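Local coordinates for protein 3-hydroxyacyl-thioester dehydratase X (Mycobacterium tuberculosis, PDB 4OOB) that hydrates trans-2-enoyl-CoA and dehydrates (3R)-3-hydroxyacyl-CoA thioesters over a broad range of chain lengths, with a preference for C8 to C12 substrates, at residues L154-A165 and I190-V200; G235-L243 and H252-L260. All coordinates share one frame; numbering follows the deposited sequence.

Interaction 1: L154-A165 and I190-V200; sequences LRITPAKIRRYA and IAHGMFTAAAV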
# COMPACT_ATOMS: atom_id res chain seq x y z
N LEU A 154 12.24 -5.30 10.13
CA LEU A 154 10.80 -5.31 10.40
C LEU A 154 10.40 -6.69 10.89
O LEU A 154 10.78 -7.66 10.25
CB LEU A 154 10.06 -5.00 9.09
CG LEU A 154 9.63 -3.55 8.96
CD1 LEU A 154 10.67 -2.57 9.43
CD2 LEU A 154 9.22 -3.23 7.56
N ARG A 155 9.68 -6.77 12.01
CA ARG A 155 9.09 -8.04 12.47
C ARG A 155 7.57 -7.91 12.49
O ARG A 155 7.02 -7.06 13.16
CB ARG A 155 9.52 -8.48 13.89
CG ARG A 155 9.36 -10.04 14.00
CD ARG A 155 8.69 -10.44 15.25
NE ARG A 155 8.15 -11.81 15.39
CZ ARG A 155 8.44 -12.93 14.70
NH1 ARG A 155 9.29 -13.01 13.69
NH2 ARG A 155 7.81 -14.04 15.04
N ILE A 156 6.91 -8.82 11.81
CA ILE A 156 5.52 -8.61 11.48
C ILE A 156 4.77 -9.87 11.85
O ILE A 156 5.01 -10.91 11.27
CB ILE A 156 5.36 -8.30 10.00
CG1 ILE A 156 6.32 -7.20 9.59
CG2 ILE A 156 3.92 -7.85 9.68
CD1 ILE A 156 6.21 -6.93 8.11
N THR A 157 3.88 -9.75 12.82
CA THR A 157 3.08 -10.85 13.35
C THR A 157 1.66 -10.88 12.73
O THR A 157 1.13 -9.84 12.29
CB THR A 157 2.92 -10.71 14.87
OG1 THR A 157 2.15 -9.53 15.15
CG2 THR A 157 4.27 -10.54 15.58
N PRO A 158 1.03 -12.06 12.73
CA PRO A 158 -0.40 -12.10 12.44
C PRO A 158 -1.18 -11.04 13.23
O PRO A 158 -2.05 -10.37 12.68
CB PRO A 158 -0.79 -13.54 12.87
CG PRO A 158 0.45 -14.32 12.52
CD PRO A 158 1.57 -13.41 12.98
N ALA A 159 -0.86 -10.86 14.50
CA ALA A 159 -1.65 -9.95 15.32
C ALA A 159 -1.46 -8.47 14.91
O ALA A 159 -2.41 -7.75 14.80
CB ALA A 159 -1.39 -10.18 16.80
N LYS A 160 -0.24 -8.02 14.62
CA LYS A 160 -0.03 -6.67 14.04
C LYS A 160 -0.90 -6.44 12.76
O LYS A 160 -1.50 -5.35 12.56
CB LYS A 160 1.43 -6.50 13.73
CG LYS A 160 1.81 -5.23 12.98
CD LYS A 160 1.62 -4.00 13.84
CE LYS A 160 2.36 -4.01 15.18
NZ LYS A 160 3.81 -4.29 14.98
N ILE A 161 -1.04 -7.49 11.95
CA ILE A 161 -1.76 -7.39 10.67
C ILE A 161 -3.29 -7.50 10.86
O ILE A 161 -4.03 -6.89 10.08
CB ILE A 161 -1.18 -8.38 9.61
CG1 ILE A 161 0.25 -7.99 9.29
CG2 ILE A 161 -2.03 -8.48 8.31
CD1 ILE A 161 0.42 -6.63 8.63
N ARG A 162 -3.77 -8.24 11.87
CA ARG A 162 -5.19 -8.10 12.31
C ARG A 162 -5.40 -6.64 12.75
O ARG A 162 -6.37 -6.03 12.38
CB ARG A 162 -5.63 -9.09 13.43
CG ARG A 162 -5.76 -10.56 12.99
CD ARG A 162 -6.35 -11.53 14.03
NE ARG A 162 -5.42 -11.71 15.16
CZ ARG A 162 -4.44 -12.60 15.24
NH1 ARG A 162 -4.23 -13.50 14.27
NH2 ARG A 162 -3.69 -12.65 16.31
N ARG A 163 -4.46 -6.06 13.51
CA ARG A 163 -4.65 -4.65 13.92
C ARG A 163 -4.64 -3.68 12.73
O ARG A 163 -5.44 -2.74 12.70
CB ARG A 163 -3.62 -4.17 14.96
CG ARG A 163 -3.99 -4.41 16.40
CD ARG A 163 -3.37 -3.31 17.28
NE ARG A 163 -1.93 -3.49 17.34
CZ ARG A 163 -1.00 -2.53 17.42
NH1 ARG A 163 -1.29 -1.23 17.43
NH2 ARG A 163 0.27 -2.91 17.47
N TYR A 164 -3.71 -3.89 11.80
CA TYR A 164 -3.63 -3.07 10.58
C TYR A 164 -4.94 -3.13 9.77
O TYR A 164 -5.40 -2.13 9.21
CB TYR A 164 -2.44 -3.49 9.69
CG TYR A 164 -2.38 -2.58 8.49
CD1 TYR A 164 -2.00 -1.25 8.62
CD2 TYR A 164 -2.83 -3.01 7.26
CE1 TYR A 164 -2.04 -0.39 7.51
CE2 TYR A 164 -2.88 -2.16 6.17
CZ TYR A 164 -2.48 -0.87 6.27
OH TYR A 164 -2.53 -0.02 5.13
N ALA A 165 -5.57 -4.30 9.73
CA ALA A 165 -6.83 -4.43 8.98
C ALA A 165 -7.88 -3.47 9.50
O ALA A 165 -8.53 -2.77 8.71
CB ALA A 165 -7.34 -5.86 9.04
N ILE A 190 -0.94 -13.38 4.95
CA ILE A 190 0.13 -12.53 4.45
C ILE A 190 -0.13 -11.09 4.84
O ILE A 190 -1.26 -10.74 5.02
CB ILE A 190 0.32 -12.67 2.91
CG1 ILE A 190 -0.85 -12.04 2.20
CG2 ILE A 190 0.54 -14.14 2.53
CD1 ILE A 190 -0.93 -12.17 0.70
N ALA A 191 0.92 -10.27 4.99
CA ALA A 191 0.77 -8.85 5.27
C ALA A 191 0.17 -8.15 4.08
O ALA A 191 0.46 -8.51 2.96
CB ALA A 191 2.12 -8.20 5.58
N HIS A 192 -0.62 -7.13 4.34
CA HIS A 192 -1.05 -6.18 3.28
C HIS A 192 0.17 -5.47 2.70
O HIS A 192 1.13 -5.16 3.42
CB HIS A 192 -1.96 -5.09 3.81
CG HIS A 192 -3.04 -5.56 4.71
ND1 HIS A 192 -4.37 -5.26 4.50
CD2 HIS A 192 -2.99 -6.26 5.86
CE1 HIS A 192 -5.10 -5.80 5.46
NE2 HIS A 192 -4.29 -6.42 6.29
N GLY A 193 0.15 -5.22 1.38
CA GLY A 193 1.23 -4.49 0.74
C GLY A 193 1.39 -3.14 1.36
O GLY A 193 2.52 -2.71 1.60
N MET A 194 0.28 -2.45 1.68
CA MET A 194 0.41 -1.08 2.15
C MET A 194 0.78 -1.03 3.65
O MET A 194 1.11 0.03 4.15
CB MET A 194 -0.87 -0.26 1.85
CG MET A 194 -1.09 -0.03 0.37
SD MET A 194 0.25 0.89 -0.38
CE MET A 194 0.05 2.45 0.48
N PHE A 195 0.68 -2.15 4.38
CA PHE A 195 1.27 -2.15 5.72
C PHE A 195 2.76 -1.93 5.59
O PHE A 195 3.34 -1.06 6.22
CB PHE A 195 1.07 -3.44 6.50
CG PHE A 195 1.86 -3.44 7.79
CD1 PHE A 195 1.40 -2.75 8.91
CD2 PHE A 195 3.13 -4.03 7.85
CE1 PHE A 195 2.17 -2.68 10.10
CE2 PHE A 195 3.89 -3.97 9.03
CZ PHE A 195 3.40 -3.31 10.17
N THR A 196 3.36 -2.75 4.76
CA THR A 196 4.79 -2.78 4.60
C THR A 196 5.24 -1.46 3.92
O THR A 196 6.26 -0.89 4.30
CB THR A 196 5.17 -4.09 3.88
OG1 THR A 196 6.20 -4.78 4.62
CG2 THR A 196 5.59 -3.92 2.57
N ALA A 197 4.44 -0.92 3.00
CA ALA A 197 4.84 0.31 2.33
C ALA A 197 4.88 1.44 3.32
O ALA A 197 5.69 2.35 3.15
CB ALA A 197 3.93 0.68 1.20
N ALA A 198 4.01 1.39 4.32
CA ALA A 198 4.00 2.41 5.31
C ALA A 198 5.14 2.14 6.29
O ALA A 198 5.93 3.04 6.53
CB ALA A 198 2.68 2.46 6.05
N ALA A 199 5.25 0.91 6.80
CA ALA A 199 6.24 0.57 7.87
C ALA A 199 7.70 0.93 7.51
O ALA A 199 8.47 1.36 8.35
CB ALA A 199 6.12 -0.89 8.22
N VAL A 200 8.07 0.80 6.23
CA VAL A 200 9.46 1.11 5.78
C VAL A 200 9.86 2.60 5.85
O VAL A 200 11.04 2.95 5.75
CB VAL A 200 9.75 0.58 4.35
CG1 VAL A 200 9.64 -0.93 4.33
CG2 VAL A 200 8.87 1.25 3.32
O HOH W 1 -0.69 1.78 4.57
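Tyr164 takes Phe195 CB over the centre of one ring face, 4.0 Å from the ring centroid, and the Phe195 ring turns its edge to that face in an offset edge-to-face pair. The edge of Tyr164 in turn meets the face of His192, with CD2 of Tyr164 3.5 Å from CD2 of His192 and the planes 75° apart. The rim of His192 rests on Ile161, whose CG2 comes within 3.4 Å of His192 CD2. Ile161 CD1 sits over one face of Phe195 in a CH-pi contact, 3.6 Å from Phe195 CG. With CG2 of Ile161 anti to the backbone N, that methyl goes to His192, and the bend at chi2 (-64°) brings CD1 over Phe195. Ile156 CD1 touches the rim of Phe195, and Lys160 lays CG and CD across its far end. Further along, Leu154 CD2 meets Ala199 CB at 3.9 Å. Tyr164 OH reaches a water at 2.6 Å, and that water donates to Met194 O. His192 also stacks on His175. No direct hydrogen bond joins the segments. Cohesion therefore rests on aromatic and aliphatic packing, which seats helix 193-199 against helix 158-165 and strand 154-156 in the buried core of this hotdog-fold protein.

Interaction 2: G235-L243 and H252-L260; sequences GDGGWDLTL and HLTATVRGL
Asp240 and Arg258 form a salt bridge on one face of this antiparallel hairpin. NH1 and NH2 of Arg258 both grip the same oxygen: Asp240 OD1 lies 2.8 Å from NH2, on its syn lone pair, and 2.9 Å from NH1. The oxygen lies in the guanidinium plane, and the carboxylate is turned 30° from it. A bend at chi2 (-73°) folds Arg258 back over the strands. NH1 also donates to Val257 O from above the carbonyl plane, and this fixes the guanidinium further. Val257 O accepts from Trp239 N too. Behind these groups lies the backbone pairing, with Trp239 opposite Val257 and Leu241 opposite Ala255 as hydrogen-bonded pairs. Leu243 O is 2.8 Å from His252 N and bonds weakly to Leu253 N, so His252 and Leu253 share one partner in a classic beta bulge. On the other face, Trp239 CE3 packs on Val257 CG1 at 3.9 Å and Leu243 CB on Leu253 CG at 3.9 Å. Outside the hairpin, His252 ND1 bonds to Lys220 O. Strand 226-234 flanks Asp240 and Thr242, and strand 212-218 pairs with Thr254 and Thr256. Leu243 and Leu253 face helix 193-199.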
# COMPACT_ATOMS: atom_id res chain seq x y z
N GLY A 235 20.37 9.49 -0.79
CA GLY A 235 21.04 10.15 -1.90
C GLY A 235 20.57 11.58 -1.98
O GLY A 235 19.74 12.02 -1.19
N ASP A 236 21.14 12.30 -2.95
CA ASP A 236 20.80 13.68 -3.24
C ASP A 236 19.33 13.73 -3.64
O ASP A 236 18.56 14.48 -3.05
CB ASP A 236 21.69 14.25 -4.36
N GLY A 237 18.95 12.89 -4.60
CA GLY A 237 17.54 12.76 -5.03
C GLY A 237 16.52 12.33 -3.98
O GLY A 237 15.35 12.76 -4.04
N GLY A 238 16.95 11.50 -3.02
CA GLY A 238 16.07 10.97 -1.97
C GLY A 238 16.47 9.59 -1.49
O GLY A 238 17.59 9.40 -1.00
N TRP A 239 15.59 8.60 -1.62
CA TRP A 239 15.83 7.32 -0.98
C TRP A 239 15.46 6.17 -1.87
O TRP A 239 14.44 6.20 -2.55
CB TRP A 239 15.03 7.23 0.30
CG TRP A 239 15.46 8.13 1.41
CD1 TRP A 239 16.28 7.80 2.44
CD2 TRP A 239 15.06 9.49 1.63
NE1 TRP A 239 16.43 8.88 3.29
CE2 TRP A 239 15.68 9.92 2.82
CE3 TRP A 239 14.25 10.39 0.94
CZ2 TRP A 239 15.52 11.21 3.33
CZ3 TRP A 239 14.09 11.67 1.44
CH2 TRP A 239 14.71 12.06 2.63
N ASP A 240 16.29 5.14 -1.85
CA ASP A 240 16.01 3.85 -2.50
C ASP A 240 15.85 2.84 -1.37
O ASP A 240 16.72 2.75 -0.47
CB ASP A 240 17.15 3.39 -3.40
CG ASP A 240 17.27 4.22 -4.68
OD1 ASP A 240 16.39 5.07 -4.98
OD2 ASP A 240 18.26 3.99 -5.39
N LEU A 241 14.74 2.11 -1.40
CA LEU A 241 14.37 1.15 -0.34
C LEU A 241 14.20 -0.25 -0.93
O LEU A 241 13.64 -0.41 -2.01
CB LEU A 241 13.05 1.55 0.32
CG LEU A 241 12.87 2.64 1.38
CD1 LEU A 241 13.91 3.70 1.38
CD2 LEU A 241 11.52 3.34 1.25
N THR A 242 14.72 -1.24 -0.21
CA THR A 242 14.44 -2.63 -0.49
C THR A 242 14.23 -3.39 0.80
O THR A 242 15.07 -3.34 1.71
CB THR A 242 15.58 -3.35 -1.23
OG1 THR A 242 15.86 -2.66 -2.41
CG2 THR A 242 15.12 -4.68 -1.63
N LEU A 243 13.09 -4.07 0.87
CA LEU A 243 12.77 -4.94 1.99
C LEU A 243 12.85 -6.37 1.51
O LEU A 243 12.18 -6.73 0.57
CB LEU A 243 11.34 -4.66 2.47
CG LEU A 243 10.80 -5.45 3.67
CD1 LEU A 243 11.41 -4.95 4.98
CD2 LEU A 243 9.29 -5.44 3.74
N HIS A 252 10.66 -8.50 -0.99
CA HIS A 252 9.24 -8.22 -0.76
C HIS A 252 8.75 -6.95 -1.44
O HIS A 252 7.64 -6.90 -1.95
CB HIS A 252 8.97 -8.06 0.73
CG HIS A 252 9.15 -9.31 1.50
ND1 HIS A 252 8.54 -10.47 1.13
CD2 HIS A 252 9.86 -9.59 2.62
CE1 HIS A 252 8.86 -11.43 1.98
NE2 HIS A 252 9.64 -10.92 2.91
N LEU A 253 9.58 -5.91 -1.43
CA LEU A 253 9.33 -4.69 -2.19
C LEU A 253 10.63 -3.93 -2.51
O LEU A 253 11.64 -4.13 -1.84
CB LEU A 253 8.39 -3.78 -1.41
CG LEU A 253 8.93 -3.03 -0.19
CD1 LEU A 253 9.79 -1.83 -0.49
CD2 LEU A 253 7.70 -2.55 0.57
N THR A 254 10.58 -3.09 -3.53
CA THR A 254 11.66 -2.17 -3.83
C THR A 254 10.95 -0.87 -4.08
O THR A 254 9.83 -0.85 -4.60
CB THR A 254 12.49 -2.59 -5.05
OG1 THR A 254 11.66 -2.49 -6.21
CG2 THR A 254 12.94 -4.01 -4.94
N ALA A 255 11.58 0.23 -3.73
CA ALA A 255 10.89 1.49 -3.76
C ALA A 255 11.78 2.69 -3.82
O ALA A 255 12.91 2.66 -3.48
CB ALA A 255 9.99 1.60 -2.51
N THR A 256 11.19 3.82 -4.21
CA THR A 256 11.92 5.04 -4.24
C THR A 256 11.07 6.12 -3.70
O THR A 256 9.85 6.13 -3.93
CB THR A 256 12.32 5.47 -5.67
OG1 THR A 256 11.15 5.54 -6.48
CG2 THR A 256 13.30 4.47 -6.27
N VAL A 257 11.74 7.01 -2.96
CA VAL A 257 11.25 8.30 -2.54
C VAL A 257 12.10 9.39 -3.23
O VAL A 257 13.32 9.35 -3.18
CB VAL A 257 11.39 8.40 -1.01
CG1 VAL A 257 10.73 9.67 -0.48
CG2 VAL A 257 10.80 7.15 -0.35
N ARG A 258 11.44 10.35 -3.88
CA ARG A 258 12.12 11.46 -4.54
C ARG A 258 11.35 12.73 -4.25
O ARG A 258 10.11 12.76 -4.30
CB ARG A 258 12.16 11.24 -6.02
CG ARG A 258 12.93 10.01 -6.45
CD ARG A 258 14.46 10.16 -6.32
NE ARG A 258 15.17 9.03 -6.92
CZ ARG A 258 15.47 7.89 -6.30
NH1 ARG A 258 15.15 7.65 -5.02
NH2 ARG A 258 16.11 6.95 -6.99
N GLY A 259 12.08 13.78 -3.88
CA GLY A 259 11.52 15.12 -3.78
C GLY A 259 11.03 15.50 -5.15
O GLY A 259 11.67 15.22 -6.12
N LEU A 260 9.86 16.12 -5.24
CA LEU A 260 9.35 16.57 -6.54
C LEU A 260 10.13 17.73 -7.14
O LEU A 260 10.60 18.59 -6.39
CB LEU A 260 7.90 16.97 -6.42
CG LEU A 260 6.86 15.87 -6.32
CD1 LEU A 260 5.50 16.49 -6.60
CD2 LEU A 260 7.16 14.71 -7.26

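Interaction 1 is core packing. Interaction 2 is partly buried, with one face of the hairpin toward the interior and the other carrying polar and charged groups. They share the same sheet: strand 152-156 lies at its end beside strand 226-234, which adjoins strand 238-244. Helix 193-199 is common ground, since its Thr196 packs on Leu243 and Leu253. Just beyond it, Val200 CG2 approaches Leu241 CD2 at 4.0 Å. Leu154 CD2 likewise meets Leu243 CD1 at 3.8 Å. The chemistry follows position. Ring and methyl contacts hold helix 193-199 and the residues flanking it to strand 154-156 and helix 158-165, whereas backbone hydrogen bonds bind 235-243 to 252-260, with an added salt bridge on the polar face.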